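PDB 4PQH: glutathione transferase lambda1 from Populus trichocarpa, which binds glutathione and probably transfers it to electrophilic substrates, as a monomeric plant Lambda-class glutathione transferase with a thiol-transferase character. Local coordinates for residues P12-N17 with P66-E71; P22-T27 with S81-N86; Y38-W43 with Y175-E180. All coordinates share one frame; numbering follows the deposited sequence. Where two conformers were deposited one is given.

Contact 1: P12-N17 with P66-E71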
# COMPACT_ATOMS: atom_id res chain seq x y z
N PRO A 12 17.40 -8.74 6.28
CA PRO A 12 16.84 -10.09 6.44
C PRO A 12 15.52 -10.12 7.21
O PRO A 12 15.27 -9.27 8.06
CB PRO A 12 17.91 -10.82 7.26
CG PRO A 12 19.16 -10.02 7.09
CD PRO A 12 18.70 -8.61 6.95
N VAL A 13 14.70 -11.11 6.90
CA VAL A 13 13.45 -11.34 7.61
C VAL A 13 13.69 -11.82 9.05
O VAL A 13 14.46 -12.76 9.28
CB VAL A 13 12.57 -12.35 6.85
CG1 VAL A 13 11.23 -12.53 7.54
CG2 VAL A 13 12.39 -11.90 5.40
N LEU A 14 13.05 -11.18 10.02
CA LEU A 14 13.20 -11.55 11.43
C LEU A 14 12.14 -12.56 11.85
O LEU A 14 10.96 -12.42 11.52
CB LEU A 14 13.15 -10.30 12.33
CG LEU A 14 14.21 -9.25 12.01
CD1 LEU A 14 14.11 -8.05 12.94
CD2 LEU A 14 15.60 -9.85 12.06
N THR A 15 12.56 -13.58 12.58
CA THR A 15 11.66 -14.67 12.94
C THR A 15 11.51 -14.79 14.44
O THR A 15 11.98 -13.94 15.20
CB THR A 15 12.15 -16.00 12.36
OG1 THR A 15 13.32 -16.43 13.07
CG2 THR A 15 12.48 -15.84 10.88
N SER A 16 10.85 -15.86 14.88
CA SER A 16 10.65 -16.09 16.31
C SER A 16 11.98 -16.27 17.03
O SER A 16 12.06 -16.09 18.25
CB SER A 16 9.77 -17.32 16.54
OG SER A 16 10.40 -18.49 16.05
N ASN A 17 13.02 -16.60 16.28
CA ASN A 17 14.35 -16.82 16.85
C ASN A 17 15.25 -15.59 16.76
O ASN A 17 16.44 -15.66 17.08
CB ASN A 17 15.03 -18.02 16.19
CG ASN A 17 14.50 -19.35 16.69
OD1 ASN A 17 13.54 -19.41 17.46
ND2 ASN A 17 15.13 -20.44 16.27
N PRO A 66 8.48 -13.04 15.65
CA PRO A 66 9.09 -12.75 16.94
C PRO A 66 8.05 -12.33 17.97
O PRO A 66 7.21 -11.46 17.70
CB PRO A 66 10.02 -11.58 16.63
CG PRO A 66 9.48 -10.98 15.38
CD PRO A 66 8.95 -12.12 14.60
N ALA A 67 8.10 -12.95 19.14
CA ALA A 67 7.19 -12.62 20.23
C ALA A 67 7.39 -11.18 20.68
O ALA A 67 6.46 -10.54 21.17
CB ALA A 67 7.37 -13.57 21.39
N TRP A 68 8.61 -10.67 20.51
CA TRP A 68 8.91 -9.30 20.92
C TRP A 68 8.13 -8.25 20.13
O TRP A 68 8.04 -7.10 20.56
CB TRP A 68 10.42 -8.99 20.89
CG TRP A 68 11.14 -9.25 19.58
CD1 TRP A 68 12.03 -10.25 19.33
CD2 TRP A 68 11.06 -8.48 18.37
NE1 TRP A 68 12.50 -10.17 18.04
CE2 TRP A 68 11.92 -9.08 17.43
CE3 TRP A 68 10.34 -7.34 17.98
CZ2 TRP A 68 12.07 -8.60 16.13
CZ3 TRP A 68 10.49 -6.86 16.69
CH2 TRP A 68 11.35 -7.49 15.78
N TYR A 69 7.57 -8.63 18.99
CA TYR A 69 6.81 -7.68 18.19
C TYR A 69 5.55 -7.26 18.93
O TYR A 69 5.32 -6.08 19.18
CB TYR A 69 6.48 -8.22 16.79
CG TYR A 69 5.75 -7.23 15.91
CD1 TYR A 69 6.35 -6.02 15.54
CD2 TYR A 69 4.46 -7.48 15.46
CE1 TYR A 69 5.69 -5.12 14.74
CE2 TYR A 69 3.80 -6.56 14.66
CZ TYR A 69 4.42 -5.38 14.31
OH TYR A 69 3.76 -4.47 13.51
N LYS A 70 4.74 -8.24 19.31
CA LYS A 70 3.52 -7.98 20.06
C LYS A 70 3.85 -7.44 21.45
O LYS A 70 3.14 -6.57 21.97
CB LYS A 70 2.68 -9.26 20.15
CG LYS A 70 1.50 -9.19 21.11
CD LYS A 70 0.72 -10.50 21.12
CE LYS A 70 -0.34 -10.51 22.21
NZ LYS A 70 -1.30 -9.39 22.07
N GLU A 71 4.93 -7.93 22.03
CA GLU A 71 5.26 -7.62 23.42
C GLU A 71 5.97 -6.27 23.61
O GLU A 71 5.76 -5.60 24.62
CB GLU A 71 6.09 -8.75 24.03
CG GLU A 71 5.33 -10.07 24.13
CD GLU A 71 6.21 -11.23 24.60
OE1 GLU A 71 7.41 -11.01 24.85
OE2 GLU A 71 5.68 -12.36 24.71
O HOH W 1 9.90 -15.33 19.55
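Leu14 and Thr15, in the N-terminal extension that precedes strand 28-32, run past Pro66 and Trp68 at the start of helix 67-73. The methyl CD1 of Leu14 meets the indole of Trp68 at its rim atom CZ2, 3.8 Å away and close to the ring plane, the two side chains crossing at about a right angle. In Trp68 a chi1 of 55° sets CG between the backbone N and the carbonyl carbon, and CB of Pro66 lies over one face of the indole, 3.1 Å above its plane and toward the rim. Pro66 in turn packs on backbone: its CB is 3.4 Å from O of Thr15. Helix 67-73 belongs to the thioredoxin-like N-terminal domain, and backbone hydrogen bonds pairing Leu14 with Pro59 and Asp61 fix the extension against the same domain. No direct hydrogen bond joins the two segments; instead one water donates to O of Ser16 at 2.6 Å and accepts from N of Ala67 at 3.0 Å. Within the extension, OG1 of Thr15 accepts from N of Asn17 at 3.2 Å, forming an ST turn. The indole NE1 of Trp68 is hydrogen-bonded to O of Ser18, and OG of Ser16 to Asp64.

Contact 2: P22-T27 with S81-N86; sequences PVFDGT and SLEHNN
Glu83 drives its carboxylate into the loop at Val23 and Phe24, and this buried residue forms the tight part of the contact. OE2 of Glu83 accepts from N of Phe24 at 2.6 Å with an N-H...O angle of 165°, the donor standing above the carboxylate plane. An extended chain, with CG anti to the backbone N (chi1 175°), carries the carboxylate across to the loop, and on the way CG of Glu83 passes 3.8 Å from CE1 of Phe24. The Phe24 ring, though exposed, is packed closely as well: CA of Asn86 makes a CH-pi contact 3.8 Å from its centroid, 16° off the normal, while CG1 of Val23 lies over the opposite face near the rim. The strand that bears Glu83, 81-84, is an inner strand of the thioredoxin-like sheet and pairs antiparallel with 28-32; from that neighbour Arg29 forms salt bridges with both Glu83 and Asp25, and Tyr31 bonds to OE1 of Glu83. The arginine would probably offset the repulsion between OD1 of Asp25 and OE2 of Glu83, which are 4.5 Å apart. OD1 of Asp25 also accepts from N of Thr27 at 3.0 Å, an Asx turn. Toward solvent, around Gly26, the fit is looser and waters intervene. One bridges OE2 of Glu83, O of Thr27 and N of Gly26; another accepts from N of Asn85 at 2.9 Å and donates to O of Gly26.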
# COMPACT_ATOMS: atom_id res chain seq x y z
N PRO A 22 16.47 -2.35 18.82
CA PRO A 22 16.23 -1.28 19.78
C PRO A 22 14.83 -0.76 19.52
O PRO A 22 14.42 -0.65 18.37
CB PRO A 22 17.27 -0.23 19.39
CG PRO A 22 18.33 -0.97 18.68
CD PRO A 22 17.63 -2.07 17.95
N VAL A 23 14.09 -0.49 20.58
CA VAL A 23 12.83 0.22 20.44
C VAL A 23 12.90 1.59 21.10
O VAL A 23 13.36 1.72 22.24
CB VAL A 23 11.65 -0.59 21.02
CG1 VAL A 23 10.35 0.21 20.90
CG2 VAL A 23 11.53 -1.92 20.30
N PHE A 24 12.47 2.61 20.36
CA PHE A 24 12.49 4.00 20.82
C PHE A 24 13.90 4.53 21.09
O PHE A 24 14.11 5.27 22.04
CB PHE A 24 11.60 4.19 22.05
CG PHE A 24 10.13 4.03 21.77
CD1 PHE A 24 9.65 4.06 20.48
CD2 PHE A 24 9.23 3.86 22.81
CE1 PHE A 24 8.29 3.91 20.22
CE2 PHE A 24 7.88 3.72 22.56
CZ PHE A 24 7.41 3.74 21.27
N ASP A 25 14.85 4.17 20.23
CA ASP A 25 16.21 4.68 20.34
C ASP A 25 16.40 5.94 19.49
O ASP A 25 17.49 6.50 19.43
CB ASP A 25 17.23 3.61 19.95
CG ASP A 25 17.17 3.27 18.47
OD1 ASP A 25 16.16 3.57 17.82
OD2 ASP A 25 18.15 2.67 17.96
N GLY A 26 15.34 6.36 18.82
CA GLY A 26 15.40 7.54 17.98
C GLY A 26 15.39 7.24 16.49
O GLY A 26 15.13 8.12 15.68
N THR A 27 15.68 5.99 16.14
CA THR A 27 15.61 5.55 14.75
C THR A 27 14.16 5.30 14.36
O THR A 27 13.39 4.75 15.14
CB THR A 27 16.42 4.25 14.53
OG1 THR A 27 17.82 4.53 14.64
CG2 THR A 27 16.15 3.65 13.16
N SER A 81 3.36 -1.39 11.07
CA SER A 81 3.36 -0.40 12.12
C SER A 81 4.59 0.48 11.94
O SER A 81 5.60 0.04 11.37
CB SER A 81 3.31 -1.04 13.51
OG SER A 81 4.51 -1.73 13.81
N LEU A 82 4.51 1.71 12.42
CA LEU A 82 5.58 2.68 12.26
C LEU A 82 6.00 3.18 13.63
O LEU A 82 5.17 3.70 14.39
CB LEU A 82 5.11 3.86 11.41
CG LEU A 82 6.16 4.95 11.16
CD1 LEU A 82 7.27 4.43 10.25
CD2 LEU A 82 5.51 6.20 10.59
N GLU A 83 7.28 3.00 13.93
CA GLU A 83 7.90 3.51 15.14
C GLU A 83 8.57 4.82 14.78
O GLU A 83 9.51 4.85 13.98
CB GLU A 83 8.93 2.50 15.64
CG GLU A 83 9.74 2.94 16.83
CD GLU A 83 10.91 2.02 17.09
OE1 GLU A 83 10.91 0.90 16.54
OE2 GLU A 83 11.84 2.40 17.84
N HIS A 84 8.09 5.91 15.37
CA HIS A 84 8.59 7.24 15.05
C HIS A 84 8.30 8.16 16.22
O HIS A 84 7.17 8.19 16.72
CB HIS A 84 7.93 7.76 13.77
CG HIS A 84 8.41 9.12 13.35
ND1 HIS A 84 9.72 9.36 13.01
CD2 HIS A 84 7.76 10.29 13.20
CE1 HIS A 84 9.86 10.64 12.68
NE2 HIS A 84 8.68 11.22 12.79
N ASN A 85 9.31 8.90 16.66
CA ASN A 85 9.16 9.86 17.75
C ASN A 85 8.45 9.31 18.98
O ASN A 85 7.48 9.90 19.47
CB ASN A 85 8.43 11.12 17.26
CG ASN A 85 9.26 11.94 16.30
OD1 ASN A 85 10.48 11.81 16.24
ND2 ASN A 85 8.59 12.79 15.53
N ASN A 86 8.92 8.17 19.47
CA ASN A 86 8.42 7.56 20.70
C ASN A 86 6.94 7.18 20.66
O ASN A 86 6.24 7.21 21.67
CB ASN A 86 8.69 8.47 21.90
CG ASN A 86 10.15 8.86 22.01
OD1 ASN A 86 11.04 8.01 21.91
ND2 ASN A 86 10.41 10.15 22.21
O HOH W 2 11.89 8.38 15.45
O HOH W 3 12.91 4.77 17.67

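Contact 3: Y38-W43 with Y175-E180; sequences YAQRVW and YAPFIE. With GSH (glutathione), chain C.
The Tyr38 ring lies between Phe178 and glutathione. CZ of Phe178 stands over one face, offset toward the rim and 3.4 Å from CE1 of Tyr38, while CB1 of glutathione lies 3.9 Å above the centre of the opposite face and the sulfur SG2 is at the ring edge, in plane. The aromatic pair is edge-to-face (T-shaped), with Phe178 supplying the edge, centroids 5.0 Å apart and planes at 66°. Phe178 also packs on Arg41: its CE2 lies over one face of the guanidinium, 3.4 Å from NH2 of Arg41, the two planes 55° apart. The guanidinium is held by Ala174 O on NE and by Ser92 OG on NH1. An alanine in place of Tyr38 would probably leave CZ of Phe178 without the face it packs on and open a gap beside CB1 of glutathione. Farther along the helix, NE2 of Gln40 donates to the syn side of OE1 of Glu180 at 2.9 Å, with an N-H...O angle of 161°. Tyr214 is a further partner of that OE1, and Arg181 bonds to OE1 of Gln40. CB of Pro177 lies 3.2 Å from OE1 of Gln40. The axes of segments 38-43 and 175-180 approach to 8.3 Å; the contact joins helix 37-48 of the thioredoxin-like domain to helix 170-190 of the all-helical domain, the interdomain packing of the GST fold beside its glutathione site.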
# COMPACT_ATOMS: atom_id res chain seq x y z
N TYR A 38 -0.93 -4.42 2.72
CA TYR A 38 -1.14 -3.26 3.58
C TYR A 38 0.19 -2.60 3.93
O TYR A 38 0.32 -1.37 3.89
CB TYR A 38 -1.87 -3.68 4.86
CG TYR A 38 -3.24 -4.23 4.58
CD1 TYR A 38 -4.31 -3.39 4.32
CD2 TYR A 38 -3.47 -5.60 4.57
CE1 TYR A 38 -5.57 -3.89 4.05
CE2 TYR A 38 -4.71 -6.11 4.31
CZ TYR A 38 -5.76 -5.26 4.05
OH TYR A 38 -7.00 -5.79 3.79
N ALA A 39 1.18 -3.43 4.24
CA ALA A 39 2.52 -2.93 4.54
C ALA A 39 3.17 -2.33 3.29
O ALA A 39 3.89 -1.33 3.37
CB ALA A 39 3.39 -4.05 5.12
N GLN A 40 2.90 -2.93 2.13
CA GLN A 40 3.45 -2.42 0.89
C GLN A 40 3.00 -0.99 0.62
O GLN A 40 3.77 -0.19 0.11
CB GLN A 40 3.06 -3.32 -0.29
CG GLN A 40 3.88 -3.07 -1.54
CD GLN A 40 3.37 -3.84 -2.74
OE1 GLN A 40 2.41 -4.62 -2.62
NE2 GLN A 40 4.00 -3.65 -3.89
N ARG A 41 1.76 -0.65 0.98
CA ARG A 41 1.29 0.74 0.86
C ARG A 41 2.26 1.71 1.51
O ARG A 41 2.59 2.75 0.95
CB ARG A 41 -0.05 0.91 1.57
CG ARG A 41 -1.25 0.29 0.87
CD ARG A 41 -2.51 0.53 1.70
NE ARG A 41 -3.74 0.23 0.98
CZ ARG A 41 -4.90 -0.07 1.56
NH1 ARG A 41 -4.99 -0.16 2.88
NH2 ARG A 41 -5.97 -0.29 0.81
N VAL A 42 2.71 1.35 2.70
CA VAL A 42 3.53 2.25 3.49
C VAL A 42 4.97 2.25 2.99
O VAL A 42 5.64 3.29 2.94
CB VAL A 42 3.47 1.88 5.00
CG1 VAL A 42 4.08 2.99 5.83
CG2 VAL A 42 2.02 1.66 5.43
N TRP A 43 5.44 1.08 2.58
CA TRP A 43 6.75 0.94 1.97
C TRP A 43 6.85 1.79 0.68
O TRP A 43 7.85 2.49 0.46
CB TRP A 43 6.99 -0.54 1.69
CG TRP A 43 8.31 -0.92 1.11
CD1 TRP A 43 9.38 -0.12 0.86
CD2 TRP A 43 8.69 -2.24 0.71
NE1 TRP A 43 10.41 -0.87 0.33
CE2 TRP A 43 10.01 -2.17 0.23
CE3 TRP A 43 8.04 -3.48 0.73
CZ2 TRP A 43 10.69 -3.29 -0.25
CZ3 TRP A 43 8.72 -4.60 0.26
CH2 TRP A 43 10.03 -4.49 -0.23
N TYR A 175 -4.12 1.83 -3.56
CA TYR A 175 -4.66 0.78 -4.42
C TYR A 175 -3.62 -0.12 -5.08
O TYR A 175 -3.92 -1.27 -5.38
CB TYR A 175 -5.59 1.38 -5.48
CG TYR A 175 -6.96 1.71 -4.95
CD1 TYR A 175 -7.96 0.75 -4.96
CD2 TYR A 175 -7.25 2.96 -4.39
CE1 TYR A 175 -9.20 1.02 -4.47
CE2 TYR A 175 -8.50 3.24 -3.89
CZ TYR A 175 -9.48 2.26 -3.93
OH TYR A 175 -10.74 2.50 -3.44
N ALA A 176 -2.41 0.40 -5.32
CA ALA A 176 -1.40 -0.35 -6.06
C ALA A 176 -1.13 -1.79 -5.56
O ALA A 176 -1.11 -2.70 -6.37
CB ALA A 176 -0.10 0.45 -6.22
N PRO A 177 -0.95 -2.00 -4.24
CA PRO A 177 -0.67 -3.38 -3.81
C PRO A 177 -1.83 -4.34 -4.04
O PRO A 177 -1.62 -5.53 -4.27
CB PRO A 177 -0.44 -3.22 -2.30
CG PRO A 177 0.07 -1.80 -2.16
CD PRO A 177 -0.83 -1.06 -3.11
N PHE A 178 -3.05 -3.83 -4.00
CA PHE A 178 -4.21 -4.67 -4.20
C PHE A 178 -4.49 -4.96 -5.66
O PHE A 178 -4.75 -6.12 -6.02
CB PHE A 178 -5.39 -4.08 -3.43
CG PHE A 178 -5.17 -4.13 -1.95
CD1 PHE A 178 -5.45 -5.29 -1.25
CD2 PHE A 178 -4.59 -3.07 -1.29
CE1 PHE A 178 -5.20 -5.37 0.10
CE2 PHE A 178 -4.33 -3.14 0.07
CZ PHE A 178 -4.65 -4.30 0.76
N ILE A 179 -4.36 -3.96 -6.53
CA ILE A 179 -4.49 -4.22 -7.96
C ILE A 179 -3.35 -5.14 -8.44
O ILE A 179 -3.57 -6.03 -9.26
CB ILE A 179 -4.58 -2.90 -8.75
CG1 ILE A 179 -5.88 -2.18 -8.37
CG2 ILE A 179 -4.50 -3.17 -10.25
CD1 ILE A 179 -6.08 -0.83 -9.03
N GLU A 180 -2.16 -4.97 -7.87
CA GLU A 180 -1.01 -5.81 -8.17
C GLU A 180 -1.31 -7.29 -7.93
O GLU A 180 -0.85 -8.15 -8.66
CB GLU A 180 0.18 -5.38 -7.31
CG GLU A 180 1.40 -6.27 -7.38
CD GLU A 180 2.51 -5.81 -6.45
OE1 GLU A 180 2.75 -4.58 -6.37
OE2 GLU A 180 3.15 -6.66 -5.80
N1 GSH C . -6.26 -2.67 8.71
CA1 GSH C . -4.86 -3.04 8.76
C1 GSH C . -4.12 -2.03 7.93
O11 GSH C . -4.74 -1.40 7.05
O12 GSH C . -2.91 -1.82 8.14
CB1 GSH C . -4.66 -4.45 8.22
CG1 GSH C . -3.26 -5.00 8.49
CD1 GSH C . -3.23 -6.49 8.19
OE1 GSH C . -4.44 -7.18 8.02
N2 GSH C . -2.05 -7.11 8.12
CA2 GSH C . -2.02 -8.56 8.09
C2 GSH C . -1.40 -9.13 9.33
O2 GSH C . -0.42 -8.40 10.02
CB2 GSH C . -1.24 -9.10 6.90
SG2 GSH C . -2.09 -8.94 5.31
N3 GSH C . -1.80 -10.33 9.73
CA3 GSH C . -1.15 -10.94 10.88
C3 GSH C . -2.15 -11.31 11.95
O31 GSH C . -1.79 -11.95 12.96
O32 GSH C . -3.35 -10.97 11.85

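Contacts 1 and 2 both hold the N-terminal extension to the thioredoxin-like domain; their centres are 16 Å apart, and they meet where OH of Tyr69 lies 2.9 Å from OG of Ser81, a probable hydrogen bond between helix 67-73 and strand 81-84. Contact 3 joins that domain to the helical one near the centre of the chain, its centre about 22 Å from that of contact 1 and 23 Å from that of contact 2, touching neither. Contact 3 alone borders glutathione directly, with the side chain of Tyr38 about 4 Å from that of Cys36, the covalent glutathione site. In contact 1, Pro66, next in sequence to the glutathione-binding Arg65, has its side chain about 11 Å from the ligand.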